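Fatty acid synthase 1, isoform A (Drosophila melanogaster, PDB 6FN6) probably builds long-chain saturated fatty acids from acetyl-CoA, malonyl-CoA and NADPH, this chain being its modifying region with dehydratase, enoylreductase and ketoreductase domains. Local coordinates at residues G306-N311 against V317-R322; S155-S160 against M968-Q973; F1045-C1050 against S1091-T1096; L641-R646 against T664-S669. All coordinates share one frame; numbering follows the deposited sequence.

Contact 1 of 4, residues G306-N311 against V317-R322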
loop_
_atom_site.group_PDB
_atom_site.type_symbol
_atom_site.label_atom_id
_atom_site.label_comp_id
_atom_site.label_asym_id
_atom_site.label_seq_id
_atom_site.Cartn_x
_atom_site.Cartn_y
_atom_site.Cartn_z
ATOM N N GLY A 306 65.020 -22.761 -23.146
ATOM C CA GLY A 306 65.380 -22.010 -24.337
ATOM C C GLY A 306 65.863 -20.603 -24.037
ATOM O O GLY A 306 65.660 -20.092 -22.937
ATOM N N VAL A 307 66.519 -19.980 -25.012
ATOM C CA VAL A 307 67.007 -18.614 -24.856
ATOM C C VAL A 307 66.803 -17.827 -26.148
ATOM O O VAL A 307 66.636 -18.411 -27.218
ATOM C CB VAL A 307 68.494 -18.595 -24.442
ATOM C CG1 VAL A 307 68.688 -19.307 -23.113
ATOM C CG2 VAL A 307 69.364 -19.229 -25.520
ATOM N N GLU A 308 66.819 -16.502 -26.038
ATOM C CA GLU A 308 66.730 -15.632 -27.206
ATOM C C GLU A 308 67.865 -14.616 -27.215
ATOM O O GLU A 308 67.987 -13.794 -26.307
ATOM C CB GLU A 308 65.383 -14.907 -27.248
ATOM C CG GLU A 308 65.368 -13.687 -28.169
ATOM C CD GLU A 308 63.977 -13.121 -28.381
ATOM O OE1 GLU A 308 63.116 -13.291 -27.491
ATOM O OE2 GLU A 308 63.740 -12.502 -29.441
ATOM N N LEU A 309 68.692 -14.683 -28.252
ATOM C CA LEU A 309 69.784 -13.736 -28.436
ATOM C C LEU A 309 69.228 -12.397 -28.922
ATOM O O LEU A 309 68.533 -12.338 -29.937
ATOM C CB LEU A 309 70.808 -14.296 -29.421
ATOM C CG LEU A 309 71.363 -15.673 -29.040
ATOM C CD1 LEU A 309 72.248 -16.226 -30.143
ATOM C CD2 LEU A 309 72.126 -15.615 -27.721
ATOM N N ALA A 310 69.539 -11.329 -28.192
ATOM C CA ALA A 310 68.950 -10.015 -28.447
ATOM C C ALA A 310 69.996 -8.911 -28.600
ATOM O O ALA A 310 69.840 -7.827 -28.040
ATOM C CB ALA A 310 67.981 -9.659 -27.326
ATOM N N ASN A 311 71.057 -9.178 -29.356
ATOM C CA ASN A 311 72.098 -8.176 -29.571
ATOM C C ASN A 311 71.768 -7.266 -30.750
ATOM O O ASN A 311 71.615 -7.730 -31.879
ATOM C CB ASN A 311 73.449 -8.854 -29.817
ATOM C CG ASN A 311 74.030 -9.471 -28.563
ATOM O OD1 ASN A 311 73.667 -9.099 -27.448
ATOM N ND2 ASN A 311 74.946 -10.417 -28.742
ATOM N N VAL A 317 60.562 -5.915 -29.735
ATOM C CA VAL A 317 60.336 -6.853 -30.836
ATOM C C VAL A 317 60.756 -8.292 -30.527
ATOM O O VAL A 317 60.433 -9.203 -31.290
ATOM C CB VAL A 317 61.063 -6.378 -32.117
ATOM C CG1 VAL A 317 60.519 -5.032 -32.574
ATOM C CG2 VAL A 317 62.575 -6.328 -31.907
ATOM N N LEU A 318 61.473 -8.507 -29.428
ATOM C CA LEU A 318 61.915 -9.856 -29.072
ATOM C C LEU A 318 60.700 -10.773 -28.920
ATOM O O LEU A 318 59.616 -10.321 -28.553
ATOM C CB LEU A 318 62.765 -9.841 -27.797
ATOM C CG LEU A 318 62.232 -9.095 -26.577
ATOM C CD1 LEU A 318 61.343 -9.983 -25.725
ATOM C CD2 LEU A 318 63.393 -8.543 -25.758
ATOM N N VAL A 319 60.888 -12.059 -29.206
ATOM C CA VAL A 319 59.776 -13.007 -29.261
ATOM C C VAL A 319 59.688 -13.894 -28.019
ATOM O O VAL A 319 58.780 -14.721 -27.913
ATOM C CB VAL A 319 59.876 -13.890 -30.526
ATOM C CG1 VAL A 319 59.904 -13.030 -31.783
ATOM C CG2 VAL A 319 61.108 -14.800 -30.467
ATOM N N ALA A 320 60.633 -13.732 -27.097
ATOM C CA ALA A 320 60.729 -14.585 -25.913
ATOM C C ALA A 320 59.371 -14.893 -25.275
ATOM O O ALA A 320 59.067 -16.051 -24.979
ATOM C CB ALA A 320 61.642 -13.937 -24.883
ATOM N N ASN A 321 58.560 -13.859 -25.066
ATOM C CA ASN A 321 57.257 -14.033 -24.429
ATOM C C ASN A 321 56.400 -15.013 -25.217
ATOM O O ASN A 321 55.782 -15.910 -24.644
ATOM C CB ASN A 321 56.533 -12.690 -24.300
ATOM C CG ASN A 321 57.071 -11.842 -23.165
ATOM O OD1 ASN A 321 57.857 -12.312 -22.342
ATOM N ND2 ASN A 321 56.642 -10.586 -23.109
ATOM N N ARG A 322 56.357 -14.831 -26.532
ATOM C CA ARG A 322 55.559 -15.692 -27.396
ATOM C C ARG A 322 56.025 -17.142 -27.309
ATOM O O ARG A 322 55.208 -18.060 -27.275
ATOM C CB ARG A 322 55.620 -15.204 -28.845
ATOM C CG ARG A 322 54.757 -16.005 -29.814
ATOM C CD ARG A 322 53.270 -15.876 -29.511
ATOM N NE ARG A 322 52.795 -14.501 -29.651
ATOM C CZ ARG A 322 51.581 -14.090 -29.297
ATOM N NH1 ARG A 322 50.709 -14.943 -28.776
ATOM N NH2 ARG A 322 51.238 -12.819 -29.463
#

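Contact 2 of 4, residues S155-S160 against M968-Q973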
loop_
_atom_site.group_PDB
_atom_site.type_symbol
_atom_site.label_atom_id
_atom_site.label_comp_id
_atom_site.label_asym_id
_atom_site.label_seq_id
_atom_site.Cartn_x
_atom_site.Cartn_y
_atom_site.Cartn_z
ATOM N N SER A 155 12.067 -37.558 -6.850
ATOM C CA SER A 155 11.111 -36.626 -7.437
ATOM C C SER A 155 10.577 -37.177 -8.751
ATOM O O SER A 155 11.310 -37.817 -9.502
ATOM C CB SER A 155 11.753 -35.260 -7.676
ATOM O OG SER A 155 10.925 -34.451 -8.496
ATOM N N ASP A 156 9.307 -36.918 -9.037
ATOM C CA ASP A 156 8.745 -37.290 -10.326
ATOM C C ASP A 156 9.190 -36.277 -11.380
ATOM O O ASP A 156 9.733 -35.221 -11.050
ATOM C CB ASP A 156 7.217 -37.384 -10.249
ATOM C CG ASP A 156 6.555 -36.056 -9.940
ATOM O OD1 ASP A 156 7.240 -35.137 -9.442
ATOM O OD2 ASP A 156 5.336 -35.938 -10.186
ATOM N N THR A 157 8.971 -36.609 -12.646
ATOM C CA THR A 157 9.533 -35.837 -13.749
ATOM C C THR A 157 9.097 -34.368 -13.741
ATOM O O THR A 157 9.823 -33.506 -14.230
ATOM C CB THR A 157 9.163 -36.462 -15.115
ATOM O OG1 THR A 157 9.648 -35.630 -16.174
ATOM C CG2 THR A 157 7.662 -36.627 -15.253
ATOM N N VAL A 158 7.919 -34.081 -13.194
ATOM C CA VAL A 158 7.422 -32.704 -13.152
ATOM C C VAL A 158 7.553 -32.093 -11.760
ATOM O O VAL A 158 7.183 -30.935 -11.551
ATOM C CB VAL A 158 5.956 -32.623 -13.620
ATOM C CG1 VAL A 158 5.844 -33.016 -15.087
ATOM C CG2 VAL A 158 5.054 -33.497 -12.744
ATOM N N ALA A 159 8.094 -32.858 -10.816
ATOM C CA ALA A 159 8.268 -32.379 -9.448
ATOM C C ALA A 159 6.934 -31.942 -8.839
ATOM O O ALA A 159 6.820 -30.853 -8.278
ATOM C CB ALA A 159 9.266 -31.231 -9.413
ATOM N N SER A 160 5.927 -32.800 -8.964
ATOM C CA SER A 160 4.644 -32.577 -8.315
ATOM C C SER A 160 4.615 -33.344 -7.000
ATOM O O SER A 160 3.972 -32.930 -6.036
ATOM C CB SER A 160 3.491 -33.012 -9.219
ATOM O OG SER A 160 3.529 -34.407 -9.457
ATOM N N MET A 968 15.102 -34.738 -20.221
ATOM C CA MET A 968 15.526 -33.992 -21.399
ATOM C C MET A 968 14.677 -34.360 -22.613
ATOM O O MET A 968 14.328 -33.501 -23.424
ATOM C CB MET A 968 17.005 -34.251 -21.687
ATOM C CG MET A 968 17.952 -33.662 -20.645
ATOM S SD MET A 968 17.710 -31.897 -20.340
ATOM C CE MET A 968 17.904 -31.226 -21.991
ATOM N N ILE A 969 14.350 -35.640 -22.738
ATOM C CA ILE A 969 13.541 -36.107 -23.854
ATOM C C ILE A 969 12.154 -35.486 -23.741
ATOM O O ILE A 969 11.591 -35.022 -24.732
ATOM C CB ILE A 969 13.483 -37.653 -23.897
ATOM C CG1 ILE A 969 14.882 -38.222 -24.152
ATOM C CG2 ILE A 969 12.506 -38.137 -24.969
ATOM C CD1 ILE A 969 14.998 -39.716 -23.932
ATOM N N ARG A 970 11.607 -35.479 -22.529
ATOM C CA ARG A 970 10.298 -34.884 -22.289
ATOM C C ARG A 970 10.314 -33.404 -22.666
ATOM O O ARG A 970 9.397 -32.909 -23.319
ATOM C CB ARG A 970 9.878 -35.052 -20.826
ATOM C CG ARG A 970 8.467 -34.557 -20.549
ATOM C CD ARG A 970 8.021 -34.825 -19.122
ATOM N NE ARG A 970 8.772 -34.039 -18.147
ATOM C CZ ARG A 970 8.570 -32.746 -17.912
ATOM N NH1 ARG A 970 7.658 -32.075 -18.602
ATOM N NH2 ARG A 970 9.298 -32.116 -17.000
ATOM N N ARG A 971 11.368 -32.705 -22.257
ATOM C CA ARG A 971 11.497 -31.285 -22.547
ATOM C C ARG A 971 11.617 -31.026 -24.049
ATOM O O ARG A 971 11.027 -30.076 -24.568
ATOM C CB ARG A 971 12.708 -30.705 -21.814
ATOM C CG ARG A 971 12.530 -30.616 -20.304
ATOM C CD ARG A 971 13.755 -30.022 -19.629
ATOM N NE ARG A 971 13.505 -29.693 -18.227
ATOM C CZ ARG A 971 14.455 -29.505 -17.316
ATOM N NH1 ARG A 971 15.735 -29.613 -17.647
ATOM N NH2 ARG A 971 14.126 -29.209 -16.066
ATOM N N TRP A 972 12.358 -31.881 -24.752
ATOM C CA TRP A 972 12.529 -31.726 -26.194
ATOM C C TRP A 972 11.226 -32.025 -26.925
ATOM O O TRP A 972 10.881 -31.356 -27.900
ATOM C CB TRP A 972 13.642 -32.639 -26.711
ATOM C CG TRP A 972 15.001 -32.294 -26.185
ATOM C CD1 TRP A 972 15.460 -31.057 -25.842
ATOM C CD2 TRP A 972 16.074 -33.204 -25.928
ATOM N NE1 TRP A 972 16.754 -31.139 -25.391
ATOM C CE2 TRP A 972 17.154 -32.449 -25.434
ATOM C CE3 TRP A 972 16.227 -34.586 -26.070
ATOM C CZ2 TRP A 972 18.370 -33.028 -25.081
ATOM C CZ3 TRP A 972 17.433 -35.157 -25.721
ATOM C CH2 TRP A 972 18.488 -34.380 -25.232
ATOM N N GLN A 973 10.504 -33.035 -26.454
ATOM C CA GLN A 973 9.257 -33.432 -27.092
ATOM C C GLN A 973 8.184 -32.376 -26.864
ATOM O O GLN A 973 7.359 -32.115 -27.742
ATOM C CB GLN A 973 8.796 -34.791 -26.564
ATOM C CG GLN A 973 9.603 -35.954 -27.116
ATOM C CD GLN A 973 9.182 -37.290 -26.543
ATOM O OE1 GLN A 973 8.774 -37.381 -25.385
ATOM N NE2 GLN A 973 9.280 -38.338 -27.353
#

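Contact 3 of 4, residues F1045-C1050 against S1091-T1096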
loop_
_atom_site.group_PDB
_atom_site.type_symbol
_atom_site.label_atom_id
_atom_site.label_comp_id
_atom_site.label_asym_id
_atom_site.label_seq_id
_atom_site.Cartn_x
_atom_site.Cartn_y
_atom_site.Cartn_z
ATOM N N PHE A 1045 28.074 -46.107 -45.663
ATOM C CA PHE A 1045 26.695 -46.183 -46.139
ATOM C C PHE A 1045 26.009 -44.821 -46.228
ATOM O O PHE A 1045 25.068 -44.653 -47.002
ATOM C CB PHE A 1045 25.882 -47.108 -45.233
ATOM C CG PHE A 1045 26.306 -48.546 -45.302
ATOM C CD1 PHE A 1045 26.091 -49.291 -46.448
ATOM C CD2 PHE A 1045 26.924 -49.152 -44.222
ATOM C CE1 PHE A 1045 26.481 -50.613 -46.516
ATOM C CE2 PHE A 1045 27.317 -50.474 -44.283
ATOM C CZ PHE A 1045 27.096 -51.205 -45.433
ATOM N N SER A 1046 26.464 -43.856 -45.433
ATOM C CA SER A 1046 25.889 -42.517 -45.480
ATOM C C SER A 1046 26.159 -41.880 -46.841
ATOM O O SER A 1046 25.354 -41.092 -47.336
ATOM C CB SER A 1046 26.447 -41.637 -44.358
ATOM O OG SER A 1046 27.846 -41.460 -44.482
ATOM N N ARG A 1047 27.297 -42.224 -47.439
ATOM C CA ARG A 1047 27.654 -41.726 -48.767
ATOM C C ARG A 1047 26.565 -42.058 -49.781
ATOM O O ARG A 1047 26.307 -41.284 -50.699
ATOM C CB ARG A 1047 28.990 -42.312 -49.232
ATOM C CG ARG A 1047 30.191 -41.892 -48.401
ATOM C CD ARG A 1047 31.462 -42.523 -48.932
ATOM N NE ARG A 1047 32.601 -42.331 -48.036
ATOM C CZ ARG A 1047 33.875 -42.352 -48.423
ATOM N NH1 ARG A 1047 34.188 -42.549 -49.698
ATOM N NH2 ARG A 1047 34.840 -42.169 -47.533
ATOM N N ASP A 1048 25.947 -43.223 -49.621
ATOM C CA ASP A 1048 24.922 -43.688 -50.549
ATOM C C ASP A 1048 23.532 -43.203 -50.139
ATOM O O ASP A 1048 22.732 -42.794 -50.980
ATOM C CB ASP A 1048 24.929 -45.217 -50.631
ATOM C CG ASP A 1048 26.264 -45.774 -51.095
ATOM O OD1 ASP A 1048 26.954 -45.097 -51.888
ATOM O OD2 ASP A 1048 26.625 -46.893 -50.668
ATOM N N ILE A 1049 23.250 -43.261 -48.842
ATOM C CA ILE A 1049 21.915 -42.990 -48.326
ATOM C C ILE A 1049 21.694 -41.501 -48.085
ATOM O O ILE A 1049 20.752 -40.907 -48.613
ATOM C CB ILE A 1049 21.670 -43.783 -47.027
ATOM C CG1 ILE A 1049 21.850 -45.285 -47.270
ATOM C CG2 ILE A 1049 20.273 -43.504 -46.480
ATOM C CD1 ILE A 1049 22.046 -46.091 -46.004
ATOM N N CYS A 1050 22.557 -40.904 -47.273
ATOM C CA CYS A 1050 22.357 -39.534 -46.825
ATOM C C CYS A 1050 22.904 -38.552 -47.851
ATOM O O CYS A 1050 24.079 -38.186 -47.809
ATOM C CB CYS A 1050 23.031 -39.334 -45.473
ATOM S SG CYS A 1050 22.559 -40.592 -44.272
ATOM N N SER A 1091 37.305 -37.618 -50.854
ATOM C CA SER A 1091 36.261 -38.063 -51.770
ATOM C C SER A 1091 35.079 -37.091 -51.826
ATOM O O SER A 1091 34.008 -37.435 -52.323
ATOM C CB SER A 1091 35.772 -39.460 -51.376
ATOM O OG SER A 1091 36.834 -40.398 -51.393
ATOM N N GLY A 1092 35.266 -35.889 -51.289
ATOM C CA GLY A 1092 34.254 -34.849 -51.379
ATOM C C GLY A 1092 33.069 -35.040 -50.453
ATOM O O GLY A 1092 31.920 -34.965 -50.886
ATOM N N PHE A 1093 33.348 -35.300 -49.181
ATOM C CA PHE A 1093 32.298 -35.440 -48.182
ATOM C C PHE A 1093 32.648 -34.629 -46.939
ATOM O O PHE A 1093 33.824 -34.391 -46.663
ATOM C CB PHE A 1093 32.093 -36.909 -47.803
ATOM C CG PHE A 1093 31.409 -37.723 -48.864
ATOM C CD1 PHE A 1093 30.063 -37.543 -49.131
ATOM C CD2 PHE A 1093 32.109 -38.681 -49.585
ATOM C CE1 PHE A 1093 29.427 -38.293 -50.101
ATOM C CE2 PHE A 1093 31.480 -39.435 -50.558
ATOM C CZ PHE A 1093 30.134 -39.241 -50.815
ATOM N N PRO A 1094 31.627 -34.203 -46.178
ATOM C CA PRO A 1094 31.929 -33.537 -44.909
ATOM C C PRO A 1094 32.564 -34.503 -43.922
ATOM O O PRO A 1094 32.117 -35.645 -43.813
ATOM C CB PRO A 1094 30.558 -33.074 -44.403
ATOM C CG PRO A 1094 29.651 -33.127 -45.580
ATOM C CD PRO A 1094 30.186 -34.198 -46.480
ATOM N N GLY A 1095 33.587 -34.053 -43.208
ATOM C CA GLY A 1095 34.233 -34.892 -42.220
ATOM C C GLY A 1095 35.098 -34.076 -41.295
ATOM O O GLY A 1095 35.989 -33.355 -41.739
ATOM N N THR A 1096 34.852 -34.221 -40.000
ATOM C CA THR A 1096 35.541 -33.429 -38.999
ATOM C C THR A 1096 35.794 -34.271 -37.767
ATOM O O THR A 1096 34.872 -34.872 -37.216
ATOM C CB THR A 1096 34.720 -32.183 -38.587
ATOM O OG1 THR A 1096 34.197 -31.533 -39.751
ATOM C CG2 THR A 1096 35.588 -31.204 -37.808
#

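Contact 4 of 4, residues L641-R646 against T664-S669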
loop_
_atom_site.group_PDB
_atom_site.type_symbol
_atom_site.label_atom_id
_atom_site.label_comp_id
_atom_site.label_asym_id
_atom_site.label_seq_id
_atom_site.Cartn_x
_atom_site.Cartn_y
_atom_site.Cartn_z
ATOM N N LEU A 641 11.562 -3.405 -29.835
ATOM C CA LEU A 641 10.141 -3.405 -29.514
ATOM C C LEU A 641 9.300 -2.803 -30.638
ATOM O O LEU A 641 8.102 -3.071 -30.743
ATOM C CB LEU A 641 9.906 -2.629 -28.220
ATOM C CG LEU A 641 10.219 -3.370 -26.917
ATOM C CD1 LEU A 641 10.170 -2.395 -25.756
ATOM C CD2 LEU A 641 9.275 -4.535 -26.681
ATOM N N GLU A 642 9.932 -1.984 -31.470
ATOM C CA GLU A 642 9.239 -1.311 -32.563
ATOM C C GLU A 642 10.204 -0.989 -33.694
ATOM O O GLU A 642 11.420 -1.082 -33.524
ATOM C CB GLU A 642 8.573 -0.028 -32.061
ATOM C CG GLU A 642 9.560 0.999 -31.524
ATOM C CD GLU A 642 8.884 2.192 -30.876
ATOM O OE1 GLU A 642 7.819 2.621 -31.367
ATOM O OE2 GLU A 642 9.423 2.705 -29.873
ATOM N N PHE A 643 9.662 -0.599 -34.844
ATOM C CA PHE A 643 10.493 -0.241 -35.986
ATOM C C PHE A 643 9.705 0.492 -37.064
ATOM O O PHE A 643 8.481 0.387 -37.144
ATOM C CB PHE A 643 11.130 -1.493 -36.598
ATOM C CG PHE A 643 10.149 -2.390 -37.303
ATOM C CD1 PHE A 643 9.835 -2.183 -38.636
ATOM C CD2 PHE A 643 9.541 -3.440 -36.636
ATOM C CE1 PHE A 643 8.935 -3.002 -39.288
ATOM C CE2 PHE A 643 8.640 -4.263 -37.285
ATOM C CZ PHE A 643 8.337 -4.043 -38.612
ATOM N N ALA A 644 10.431 1.226 -37.899
ATOM C CA ALA A 644 9.890 1.760 -39.139
ATOM C C ALA A 644 10.658 1.129 -40.293
ATOM O O ALA A 644 11.885 1.039 -40.255
ATOM C CB ALA A 644 10.000 3.272 -39.175
ATOM N N GLY A 645 9.935 0.689 -41.316
ATOM C CA GLY A 645 10.559 0.006 -42.431
ATOM C C GLY A 645 9.645 -0.175 -43.625
ATOM O O GLY A 645 8.734 0.621 -43.850
ATOM N N ARG A 646 9.891 -1.232 -44.391
ATOM C CA ARG A 646 9.121 -1.507 -45.597
ATOM C C ARG A 646 8.382 -2.838 -45.530
ATOM O O ARG A 646 8.860 -3.805 -44.936
ATOM C CB ARG A 646 10.030 -1.477 -46.825
ATOM C CG ARG A 646 10.549 -0.089 -47.150
ATOM C CD ARG A 646 11.289 -0.055 -48.472
ATOM N NE ARG A 646 11.822 1.274 -48.755
ATOM C CZ ARG A 646 11.107 2.279 -49.255
ATOM N NH1 ARG A 646 11.680 3.454 -49.477
ATOM N NH2 ARG A 646 9.819 2.117 -49.534
ATOM N N THR A 664 17.742 -6.888 -39.124
ATOM C CA THR A 664 17.625 -6.458 -40.511
ATOM C C THR A 664 16.216 -6.716 -41.039
ATOM O O THR A 664 15.749 -6.031 -41.948
ATOM C CB THR A 664 18.646 -7.175 -41.406
ATOM O OG1 THR A 664 18.480 -8.593 -41.282
ATOM C CG2 THR A 664 20.062 -6.791 -41.003
ATOM N N THR A 665 15.546 -7.710 -40.463
ATOM C CA THR A 665 14.174 -8.036 -40.839
ATOM C C THR A 665 13.372 -8.416 -39.601
ATOM O O THR A 665 13.926 -8.921 -38.625
ATOM C CB THR A 665 14.118 -9.194 -41.855
ATOM O OG1 THR A 665 14.993 -10.249 -41.435
ATOM C CG2 THR A 665 14.533 -8.714 -43.241
ATOM N N CYS A 666 12.069 -8.157 -39.638
ATOM C CA CYS A 666 11.197 -8.485 -38.517
ATOM C C CYS A 666 9.824 -8.928 -39.005
ATOM O O CYS A 666 9.307 -8.404 -39.992
ATOM C CB CYS A 666 11.057 -7.289 -37.572
ATOM S SG CYS A 666 10.122 -7.649 -36.058
ATOM N N VAL A 667 9.249 -9.912 -38.323
ATOM C CA VAL A 667 7.889 -10.352 -38.604
ATOM C C VAL A 667 6.921 -9.592 -37.703
ATOM O O VAL A 667 6.936 -9.761 -36.485
ATOM C CB VAL A 667 7.745 -11.873 -38.414
ATOM C CG1 VAL A 667 6.315 -12.317 -38.693
ATOM C CG2 VAL A 667 8.717 -12.616 -39.314
ATOM N N ALA A 668 6.084 -8.756 -38.309
ATOM C CA ALA A 668 5.150 -7.922 -37.558
ATOM C C ALA A 668 3.704 -8.373 -37.758
ATOM O O ALA A 668 3.358 -8.942 -38.793
ATOM C CB ALA A 668 5.307 -6.465 -37.965
ATOM N N SER A 669 2.870 -8.124 -36.752
ATOM C CA SER A 669 1.445 -8.439 -36.820
ATOM C C SER A 669 0.659 -7.299 -37.469
ATOM O O SER A 669 0.813 -6.140 -37.084
ATOM C CB SER A 669 0.897 -8.723 -35.421
ATOM O OG SER A 669 -0.512 -8.864 -35.444
#

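Contact 1 of 4, residues G306-N311 against V317-R322
Glu308, near the end of strand 303-309, reaches across to the backbone of Val319 and Ala320, where helix 320-329 begins. The tight part of the contact is its carboxylate. OE2 accepts the amide of Val319 at 2.9 Å through its syn lone pair, and the N-H...O angle of 162° makes this the straighter of the two bonds. OE1 takes the amide of Ala320 at 2.6 Å, but an angle of 124° marks that bond as weak. The position of the group follows from a stretched side chain: CG stands anti to the backbone N (chi1 162°) and the chain stays extended beyond it, spanning the gap between backbones whose nearest CA atoms, those of Glu308 and Ala320, lie 6.2 Å apart. Apolar groups lie alongside OE2, Leu318 CB at 3.3 Å and Val319 CG2 at 3.6 Å from Glu308 OE2. The Leu318 side chain crosses that of Glu308 at about a right angle. Farther out the packing thins: Leu318 CD1 comes only to 4.1 Å from Glu308 OE1, and Leu318 is partly exposed, whereas Val319 is buried against Leu287 and Phe378. The surrounding sheet has the strand order of a class I methyltransferase fold, consistent with the pseudo-methyltransferase domain of animal fatty acid synthases. Arg313, in the connecting loop, adds a salt bridge to OE2. Two backbone N-H groups at a helix start and one guanidinium thus meet a buried carboxylate, a setting that would favour its ionised form.

Contact 2 of 4, residues S155-S160 against M968-Q973
Arg970, on helix 963-974, meets Thr157 and Val158 of the turn between strands 152-155 and 161-164. Of the polar interactions across the contact, the shorter is the bond from Arg970 NE to Thr157 OG1, 2.7 Å long with an N-H...O angle of 139°; the hydroxyl lies 25° out of the guanidinium plane, so the approach is tilted. A second bond, 3.1 Å from Arg970 NH2 to the carbonyl O of Thr157, is bent and weak. One threonine therefore offers both its side-chain and its main-chain oxygen to the same guanidinium. The arginine leaves the helix with CG anti to the backbone N and bends at chi3 (67°), which turns NE and NH2 to the threonine. The guanidinium has a further partner one helical turn along: Glu974 forms a salt bridge with Arg970 NH1. The apolar interaction comes from Val158, whose CG1 sits 3.9 Å above the guanidinium plane, over its centre, with the two side chains crossing at about a right angle. Backbone bonding shapes the turn itself: the amide of Ala159 donates to Asp156 O at 2.9 Å, closing a type I beta turn that has Thr157 and Val158 at its two central positions. Beside this contact, Arg971 makes a salt bridge to Glu137, so an ion pair as well ties the same helix to the dehydratase. A beta-hairpin turn of the predicted C-terminal hotdog fold thus docks on a helix of the ketoreductase's Rossmann-type fold, beside its edge strand 978-982.

Contact 3 of 4, residues F1045-C1050 against S1091-T1096
Arg1047 lays the aliphatic part of its side chain over one face of the Phe1093 ring. Its CG lies 3.7 Å from the ring centroid and 22° off the ring normal, which satisfies the geometry of a CH-pi contact. On either side along the chain, CB approaches Phe1093 CZ to 3.6 Å and CD approaches Phe1093 CE2 to 3.5 Å, so three successive carbons touch the aromatic. Because the arginine is extended from CG to NE and crosses the phenylalanine at about a right angle, its guanidinium is carried past the rim, where the two planes stand 38° apart. There NH1 comes within 3.8 Å of Ser1091 OG, a loose approach rather than a bond. What holds the charged end is Asp1043, a turn earlier on the same helix, in a salt bridge with NE. Phe1093 is positioned by its own backbone: its amide bonds to Arg1088 O and that of Gly1092 to Gln1089 O, a Schellman motif with Gly1092, at positive phi, as the C-prime residue. Arg1088 also touches both Arg1047 and Phe1093 and hydrogen-bonds Ser1046 OG. This surface contact of the ketoreductase domain thus joins the end of helix 1034-1049 to the exit of helix 1072-1090; the first helix also packs on helix 989-1002 through Phe1045 and Ile1049, while the chain beyond Phe1093 enters strand 1096-1099.

Contact 4 of 4, residues L641-R646 against T664-S669
Phe643, whose backbone is hydrogen-bonded to Ala655 of strand 652-656, directs its ring toward Cys666 and Ala668 of strand 665-669. Across the contact the one sulfur interaction is oblique: Cys666 SG lies 4.9 Å from the Phe643 ring centroid, 55° off the ring normal. The rest is apolar. Phe643 CE2 meets Cys666 CB at 3.9 Å, and Phe643 CZ meets Ala668 CB at the same 3.9 Å, the methyl standing at the ring edge near its plane. Cys666 and Ala668, two residues apart on one strand, both point toward the phenylalanine, while the intervening Val667 points away. A chi1 of -174° sets SG opposite the backbone N of Cys666 and beside the ring. The strands do not pair with each other: their nearest CA atoms, Phe643 and Cys666, are 8.7 Å apart, and both strands instead pair antiparallel with strand 601-611. Cys604 of that strand and Ala655 also touch the Phe643 side chain, so the contact is buried inside a curled sheet. Such interior packing between strands of one strongly curved sheet fits the GroES-like barrel of the medium-chain dehydrogenase family, to which the enoylreductase belongs.

Contact 2 opens first along the chain and closes a loop of some 800 residues, inside which contact 1 and then contact 4 are nested; contact 3 follows. Their centres lie 36 to 58 Å apart, contacts 1 and 2 being the most distant pair, on opposite sides of the chain's centre, and no two touch: even the closest, 2 and 3, keep nearest atoms about 20 Å apart. The 968-973 half of contact 2 and the whole of contact 3 lie in the ketoreductase domain, whose strands 978-982 and 1096-1099 follow helices 963-974 and 1072-1090. Contacts 1, 3 and 4 each act within one domain, whereas contact 2 joins dehydratase to ketoreductase across a great sequence separation.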